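Local coordinates for protein dihydrodipicolinate synthase (Bacillus anthracis, PDB 1XKY) that probably catalyses the condensation of pyruvate with aspartate semialdehyde that opens the branch of lysine biosynthesis leading through dihydrodipicolinate, at residues A[89-94]-A[117-122]; A[50-55]-A[82-87]. All blocks are in the same frame, centred on the assembly; numbering follows the deposited sequence.

Going from the N terminus, residues 50-55 are joined first by residues 82-87. This contact, interaction 2, closes a loop that contains helix 64-78 and makes neighbours of two strands of the parallel barrel. A short way past strand 84-87 the chain enters residues 89-94, where interaction 1 begins; it closes with residues 117-122 after helix 93-105 and strand 110-114 have been passed. The two loops thus follow in series, neither nested nor crossed, and their centres lie about 19 Å apart. Interaction 2 belongs to the barrel wall, whereas interaction 1 ties together two successive strand-to-helix loops beside a second subunit.

Interaction 1: residues A[89-94]-A[117-122]; sequences GSNNTH and YYNKPS
Tyr117 lays one face of its ring over Asn91. With chi1 at 41° its CG sits between the backbone N and the carbonyl carbon, which brings the ring across the neighbouring loop. Asn91 CB makes a CH-pi contact over the face of the ring, 4.0 Å from the Tyr117 ring centroid. The side-chain amide of Asn91 stacks on the same ring, with the two planes 28° apart. The phenol end reaches further, to Ser90, where Tyr117 OH is 3.5 Å from Ser90 CB. Asn91 N is buried here without a polar partner in the model. Tyr118 brings its CB near the end of the Asn91 side chain, but its ring leads away to the second subunit, where its hydroxyl hydrogen-bonds Thr55 of that subunit; this is consistent with the tyrosine that crosses the dimer interface in this family. Asn119 turns back, its own N bonded to Tyr117 O (2.8 Å). Its ND2 donates to Asn91 O at 2.9 Å with an N-H...O angle of 154°, the acceptor lying close to the Asn119 amide plane. Further on, Ser122 is the N-cap of helix 123-135, bonding Gly125 N, much as Asn92 caps helix 93-105. The contact therefore joins the loops leading into these two adjacent helices, which Thr93 and His129 link by a further hydrogen bond.

Interaction 2: residues A[50-55]-A[82-87]; sequences IVVGGT and VPVIAG
Ile50, Val51 and Val52 pair in parallel with Val84, Ile85 and Ala86, and four backbone hydrogen bonds hold the two strands together. Ile50 uses both of its polar backbone atoms: its N donates to Pro83 O at 2.9 Å, and its O accepts from Ile85 N at 2.7 Å in an almost straight bond (178°). Val52 does likewise, its N binding Ile85 O and its O receiving Gly87 N (2.9 Å). Val51 turns its backbone the other way, bonding Thr18 and Met20, while Val84 N is met by Asp109 OD1, and the backbones of Val84 and Ala86 bond Ala110 of the next strand, 110-114. Ile85 O gains an additional CA-H...O contact from Val51 CA at 3.2 Å. After the last direct bond, one water bridges the two backbones: it donates to Gly87 O at 2.7 Å, while its approach to Gly53 O is unusually short. Gly87, without a side chain, lets Gly53 O come close. On one face of the sheet Val52 CG2 meets Val84 CG1 at 3.6 Å, and Val52 continues onto Leu70, Tyr71 and Val74 of helix 64-78. The other face carries Val51 and Ile85, where Val51 CG2 lies 4.2 Å from Ile85 CD1, and both residues also touch Met112. Strand 49-52, helix 64-78 and strand 84-87 form a beta-alpha-beta crossover, the repeated unit of the eight-stranded TIM barrel.

Interaction 1: residues A[89-94]-A[117-122]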
loop_
_atom_site.group_PDB
_atom_site.type_symbol
_atom_site.label_atom_id
_atom_site.label_comp_id
_atom_site.label_asym_id
_atom_site.label_seq_id
_atom_site.Cartn_x
_atom_site.Cartn_y
_atom_site.Cartn_z
ATOM N N GLY A 89 9.369 25.586 -6.997
ATOM C CA GLY A 89 9.673 24.799 -5.807
ATOM C C GLY A 89 10.415 23.505 -6.093
ATOM O O GLY A 89 10.032 22.743 -6.979
ATOM N N SER A 90 11.495 23.276 -5.347
ATOM C CA SER A 90 12.210 22.002 -5.365
ATOM C C SER A 90 12.223 21.425 -3.940
ATOM O O SER A 90 11.457 21.865 -3.077
ATOM C CB SER A 90 13.628 22.186 -5.937
ATOM O OG SER A 90 14.440 23.024 -5.132
ATOM N N ASN A 91 13.079 20.436 -3.705
ATOM C CA ASN A 91 13.275 19.856 -2.377
ATOM C C ASN A 91 14.398 20.525 -1.563
ATOM O O ASN A 91 14.814 20.010 -0.516
ATOM C CB ASN A 91 13.486 18.336 -2.484
ATOM C CG ASN A 91 14.784 17.946 -3.187
ATOM O OD1 ASN A 91 15.114 16.755 -3.260
ATOM N ND2 ASN A 91 15.526 18.926 -3.700
ATOM N N ASN A 92 14.868 21.670 -2.064
ATOM C CA ASN A 92 15.908 22.491 -1.448
ATOM C C ASN A 92 15.315 23.887 -1.239
ATOM O O ASN A 92 15.018 24.603 -2.204
ATOM C CB ASN A 92 17.132 22.536 -2.379
ATOM C CG ASN A 92 18.246 23.473 -1.891
ATOM O OD1 ASN A 92 18.008 24.427 -1.164
ATOM N ND2 ASN A 92 19.468 23.211 -2.337
ATOM N N THR A 93 15.137 24.278 0.020
ATOM C CA THR A 93 14.438 25.536 0.338
ATOM C C THR A 93 15.193 26.779 -0.168
ATOM O O THR A 93 14.599 27.675 -0.783
ATOM C CB THR A 93 14.170 25.662 1.866
ATOM O OG1 THR A 93 13.543 24.461 2.348
ATOM C CG2 THR A 93 13.260 26.841 2.158
ATOM N N HIS A 94 16.505 26.808 0.072
ATOM C CA HIS A 94 17.348 27.920 -0.373
ATOM C C HIS A 94 17.283 28.091 -1.899
ATOM O O HIS A 94 17.077 29.201 -2.398
ATOM C CB HIS A 94 18.796 27.702 0.082
ATOM C CG HIS A 94 19.705 28.850 -0.227
ATOM N ND1 HIS A 94 19.813 29.955 0.590
ATOM C CD2 HIS A 94 20.542 29.068 -1.268
ATOM C CE1 HIS A 94 20.680 30.803 0.067
ATOM N NE2 HIS A 94 21.133 30.290 -1.063
ATOM N N TYR A 117 10.351 16.306 -2.646
ATOM C CA TYR A 117 10.535 14.905 -2.997
ATOM C C TYR A 117 11.895 14.424 -2.505
ATOM O O TYR A 117 12.782 15.225 -2.225
ATOM C CB TYR A 117 10.482 14.743 -4.528
ATOM C CG TYR A 117 11.223 15.851 -5.244
ATOM C CD1 TYR A 117 10.559 16.998 -5.667
ATOM C CD2 TYR A 117 12.601 15.775 -5.455
ATOM C CE1 TYR A 117 11.239 18.029 -6.288
ATOM C CE2 TYR A 117 13.291 16.805 -6.082
ATOM C CZ TYR A 117 12.597 17.927 -6.495
ATOM O OH TYR A 117 13.266 18.948 -7.114
ATOM N N TYR A 118 12.046 13.105 -2.419
ATOM C CA TYR A 118 13.323 12.447 -2.118
ATOM C C TYR A 118 13.773 12.537 -0.650
ATOM O O TYR A 118 14.083 11.505 -0.059
ATOM C CB TYR A 118 14.436 12.915 -3.081
ATOM C CG TYR A 118 15.708 12.092 -3.027
ATOM C CD1 TYR A 118 15.681 10.701 -3.200
ATOM C CD2 TYR A 118 16.943 12.706 -2.826
ATOM C CE1 TYR A 118 16.854 9.946 -3.151
ATOM C CE2 TYR A 118 18.120 11.965 -2.777
ATOM C CZ TYR A 118 18.070 10.585 -2.933
ATOM O OH TYR A 118 19.238 9.861 -2.895
ATOM N N ASN A 119 13.822 13.733 -0.058
ATOM C CA ASN A 119 14.308 13.861 1.333
ATOM C C ASN A 119 13.247 13.673 2.432
ATOM O O ASN A 119 13.583 13.714 3.619
ATOM C CB ASN A 119 15.127 15.156 1.562
ATOM C CG ASN A 119 14.447 16.414 1.043
ATOM O OD1 ASN A 119 13.252 16.424 0.757
ATOM N ND2 ASN A 119 15.222 17.496 0.932
ATOM N N LYS A 120 11.991 13.459 2.038
ATOM C CA LYS A 120 10.913 13.064 2.956
ATOM C C LYS A 120 10.775 13.924 4.217
ATOM O O LYS A 120 10.908 13.414 5.342
ATOM C CB LYS A 120 11.077 11.595 3.352
ATOM C CG LYS A 120 11.005 10.630 2.167
ATOM C CD LYS A 120 10.542 9.257 2.609
ATOM C CE LYS A 120 11.528 8.596 3.534
ATOM N NZ LYS A 120 11.004 7.278 3.985
ATOM N N PRO A 121 10.491 15.225 4.037
ATOM C CA PRO A 121 10.366 16.116 5.187
ATOM C C PRO A 121 9.122 15.857 6.044
ATOM O O PRO A 121 8.164 15.235 5.589
ATOM C CB PRO A 121 10.275 17.502 4.539
ATOM C CG PRO A 121 9.661 17.250 3.220
ATOM C CD PRO A 121 10.273 15.945 2.767
ATOM N N SER A 122 9.145 16.373 7.269
ATOM C CA SER A 122 8.017 16.268 8.184
ATOM C C SER A 122 6.968 17.305 7.820
ATOM O O SER A 122 7.204 18.161 6.969
ATOM C CB SER A 122 8.481 16.540 9.608
ATOM O OG SER A 122 8.857 17.894 9.734
#

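Interaction 2: residues A[50-55]-A[82-87]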
loop_
_atom_site.group_PDB
_atom_site.type_symbol
_atom_site.label_atom_id
_atom_site.label_comp_id
_atom_site.label_asym_id
_atom_site.label_seq_id
_atom_site.Cartn_x
_atom_site.Cartn_y
_atom_site.Cartn_z
ATOM N N ILE A 50 -1.721 28.864 -17.231
ATOM C CA ILE A 50 -0.638 27.989 -17.656
ATOM C C ILE A 50 0.393 27.800 -16.551
ATOM O O ILE A 50 0.952 28.771 -16.046
ATOM C CB ILE A 50 0.050 28.508 -18.931
ATOM C CG1 ILE A 50 -0.930 28.450 -20.104
ATOM C CG2 ILE A 50 1.311 27.677 -19.242
ATOM C CD1 ILE A 50 -0.407 29.068 -21.371
ATOM N N VAL A 51 0.634 26.537 -16.191
ATOM C CA VAL A 51 1.742 26.185 -15.305
ATOM C C VAL A 51 2.969 25.882 -16.168
ATOM O O VAL A 51 2.948 24.973 -17.003
ATOM C CB VAL A 51 1.423 24.978 -14.385
ATOM C CG1 VAL A 51 2.536 24.793 -13.369
ATOM C CG2 VAL A 51 0.095 25.173 -13.683
ATOM N N VAL A 52 4.026 26.666 -15.969
ATOM C CA VAL A 52 5.233 26.566 -16.774
ATOM C C VAL A 52 6.358 25.916 -15.988
ATOM O O VAL A 52 6.658 26.315 -14.848
ATOM C CB VAL A 52 5.740 27.951 -17.219
ATOM C CG1 VAL A 52 6.958 27.806 -18.132
ATOM C CG2 VAL A 52 4.641 28.723 -17.915
ATOM N N GLY A 53 6.996 24.938 -16.626
ATOM C CA GLY A 53 8.172 24.272 -16.078
ATOM C C GLY A 53 7.883 23.443 -14.842
ATOM O O GLY A 53 8.725 23.346 -13.949
ATOM N N GLY A 54 6.689 22.858 -14.776
ATOM C CA GLY A 54 6.363 21.924 -13.706
ATOM C C GLY A 54 6.841 20.523 -14.047
ATOM O O GLY A 54 7.632 20.340 -14.970
ATOM N N THR A 55 6.342 19.531 -13.314
ATOM C CA THR A 55 6.686 18.122 -13.546
ATOM C C THR A 55 6.404 17.678 -14.992
ATOM O O THR A 55 7.238 17.050 -15.646
ATOM C CB THR A 55 5.865 17.219 -12.619
ATOM O OG1 THR A 55 5.745 17.842 -11.327
ATOM C CG2 THR A 55 6.515 15.830 -12.499
ATOM N N VAL A 82 -3.908 34.954 -19.782
ATOM C CA VAL A 82 -4.188 34.044 -18.675
ATOM C C VAL A 82 -3.014 34.114 -17.700
ATOM O O VAL A 82 -1.905 34.494 -18.096
ATOM C CB VAL A 82 -4.377 32.568 -19.156
ATOM C CG1 VAL A 82 -5.535 32.460 -20.138
ATOM C CG2 VAL A 82 -3.081 31.995 -19.760
ATOM N N PRO A 83 -3.245 33.774 -16.418
ATOM C CA PRO A 83 -2.119 33.737 -15.481
ATOM C C PRO A 83 -1.034 32.713 -15.842
ATOM O O PRO A 83 -1.345 31.615 -16.295
ATOM C CB PRO A 83 -2.778 33.366 -14.146
ATOM C CG PRO A 83 -4.196 33.705 -14.307
ATOM C CD PRO A 83 -4.516 33.469 -15.746
ATOM N N VAL A 84 0.224 33.098 -15.631
ATOM C CA VAL A 84 1.383 32.222 -15.828
ATOM C C VAL A 84 1.919 31.826 -14.454
ATOM O O VAL A 84 2.328 32.680 -13.677
ATOM C CB VAL A 84 2.503 32.926 -16.634
ATOM C CG1 VAL A 84 3.735 32.041 -16.741
ATOM C CG2 VAL A 84 1.996 33.310 -18.011
ATOM N N ILE A 85 1.891 30.525 -14.161
ATOM C CA ILE A 85 2.363 29.985 -12.886
ATOM C C ILE A 85 3.654 29.213 -13.122
ATOM O O ILE A 85 3.663 28.241 -13.878
ATOM C CB ILE A 85 1.312 29.030 -12.259
ATOM C CG1 ILE A 85 -0.039 29.732 -12.098
ATOM C CG2 ILE A 85 1.806 28.501 -10.920
ATOM C CD1 ILE A 85 -1.229 28.789 -12.132
ATOM N N ALA A 86 4.740 29.635 -12.475
ATOM C CA ALA A 86 6.053 29.005 -12.645
ATOM C C ALA A 86 6.335 27.954 -11.565
ATOM O O ALA A 86 6.118 28.197 -10.384
ATOM C CB ALA A 86 7.140 30.055 -12.630
ATOM N N GLY A 87 6.845 26.801 -11.980
ATOM C CA GLY A 87 7.132 25.705 -11.057
ATOM C C GLY A 87 8.485 25.873 -10.393
ATOM O O GLY A 87 9.455 25.215 -10.772
HETATM O O HOH W 1 10.463 25.058 -13.226
#